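Local coordinates for SOXA (Paracoccus denitrificans, PDB 2C1D), which forms with SoxX the haem enzyme complex that initiates sulfur oxidation by joining thiosulfate to a cysteine of the carrier protein SoxY, at the interface of chains A and B. Residues are numbered along the deposited sequence; one frame, centred on the assembly and turned at random. Chains: chain A, SOXA; chain B, SOXX.

The interface of chains A and B. Residues chain A 190-193, 197; chain B 43, 56-59.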
# COMPACT_ATOMS: atom_id res chain seq x y z
N ASN A 190 -1.70 1.38 13.65
CA ASN A 190 -2.70 2.43 13.76
C ASN A 190 -3.85 2.25 12.79
O ASN A 190 -3.77 1.42 11.87
CB ASN A 190 -2.03 3.80 13.59
CG ASN A 190 -1.07 4.14 14.77
OD1 ASN A 190 -1.25 3.64 15.89
ND2 ASN A 190 -0.11 5.00 14.52
N MET A 191 -4.92 3.01 13.02
CA MET A 191 -6.08 3.03 12.16
C MET A 191 -6.00 4.25 11.26
O MET A 191 -5.85 5.38 11.74
CB MET A 191 -7.36 3.08 12.98
CG MET A 191 -7.60 1.88 13.88
SD MET A 191 -7.65 0.28 13.06
CE MET A 191 -9.08 0.46 12.03
N ILE A 192 -6.04 4.02 9.95
CA ILE A 192 -6.29 5.08 9.01
C ILE A 192 -7.70 4.87 8.49
O ILE A 192 -7.99 3.92 7.75
CB ILE A 192 -5.15 5.14 7.91
CG1 ILE A 192 -5.20 6.47 7.15
CG2 ILE A 192 -5.19 3.97 6.94
CD1 ILE A 192 -3.81 6.92 6.73
N ARG A 193 -8.58 5.77 8.92
CA ARG A 193 -10.01 5.58 8.91
C ARG A 193 -10.33 4.12 9.34
O ARG A 193 -9.89 3.70 10.41
CB ARG A 193 -10.63 6.03 7.56
CG ARG A 193 -12.12 6.39 7.66
CD ARG A 193 -12.38 7.68 8.44
NE ARG A 193 -13.79 7.90 8.78
CZ ARG A 193 -14.67 8.49 7.97
NH1 ARG A 193 -14.31 8.93 6.79
NH2 ARG A 193 -15.93 8.67 8.36
N LEU A 197 -3.55 -0.49 9.73
CA LEU A 197 -2.35 -0.49 8.95
C LEU A 197 -1.42 -1.64 9.33
O LEU A 197 -1.08 -1.82 10.50
CB LEU A 197 -1.59 0.83 9.08
CG LEU A 197 -2.03 1.92 8.12
CD1 LEU A 197 -1.53 3.29 8.59
CD2 LEU A 197 -1.61 1.64 6.68
N ALA B 43 -9.76 10.72 8.90
CA ALA B 43 -8.98 9.54 8.53
C ALA B 43 -7.83 9.38 9.50
O ALA B 43 -7.44 8.26 9.80
CB ALA B 43 -8.44 9.60 7.09
N PRO B 56 -13.08 6.85 13.01
CA PRO B 56 -12.03 7.88 13.13
C PRO B 56 -10.68 7.23 13.30
O PRO B 56 -10.58 6.19 13.94
CB PRO B 56 -12.41 8.63 14.40
CG PRO B 56 -13.20 7.62 15.19
CD PRO B 56 -13.98 6.84 14.19
N GLY B 57 -9.64 7.83 12.73
CA GLY B 57 -8.32 7.24 12.76
C GLY B 57 -7.62 7.47 14.08
O GLY B 57 -8.12 8.21 14.93
N THR B 58 -6.46 6.85 14.24
CA THR B 58 -5.62 6.97 15.43
C THR B 58 -4.21 7.32 15.05
O THR B 58 -3.27 7.05 15.80
CB THR B 58 -5.61 5.66 16.26
OG1 THR B 58 -5.28 4.55 15.41
CG2 THR B 58 -7.00 5.35 16.79
N ILE B 59 -4.04 7.94 13.88
CA ILE B 59 -2.73 8.38 13.41
C ILE B 59 -2.20 9.52 14.29
O ILE B 59 -1.01 9.58 14.62
CB ILE B 59 -2.85 8.86 11.95
CG1 ILE B 59 -3.27 7.70 11.01
CG2 ILE B 59 -1.57 9.57 11.46
CD1 ILE B 59 -2.30 6.54 10.91
O HOH W 1 -11.12 3.65 12.83
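A:Met191 and B:Thr58 meet in the heterodimer interface of SoxA and SoxX, where the short strand A:191-192 runs beside a loop of SoxX. The threonine grips both polar atoms of the methionine backbone. Its hydroxyl OG1 accepts from A:Met191 N at 2.9 Å. Its own N donates to A:Met191 O at 3.0 Å, tilted slightly from the carbonyl plane. OG1 is placed for this between the backbone N and the carbonyl carbon (chi1 52°). A threonine suits the place because its short side chain supplies an acceptor close to its own backbone, within range of the strand's N-H. A valine in its place would probably leave A:Met191 N without its acceptor and loosen the strand from the loop.

The side chain of B:Ile59 reaches from CB across the interface towards SoxA, its first branch carbon CG1 lying 3.6 Å from A:Met191 O. Its tip CD1 arrives 3.8 Å from A:Asn190 CB. CD1 also lies near A:Met191 O and comes loosely towards A:Leu197 CD1, the two side chains crossing at about a right angle. A branched apolar residue suits the place, with CG1 and CD1 lying against the carbonyl oxygen and the tip reaching the asparagine. B:Gly57, lacking a side chain, lets its CA approach A:Met191 O.

Farther along, A:Arg193 N donates almost straight to B:Ala43 O at 2.9 Å, on a lone pair in the carbonyl plane. The small B:Ala43 probably helps the aliphatic part of the arginine lie against its backbone, CD being 3.9 Å from B:Ala43 CA. A water links two more backbone oxygens, 2.7 Å from A:Arg193 O and 2.8 Å from B:Pro56 O.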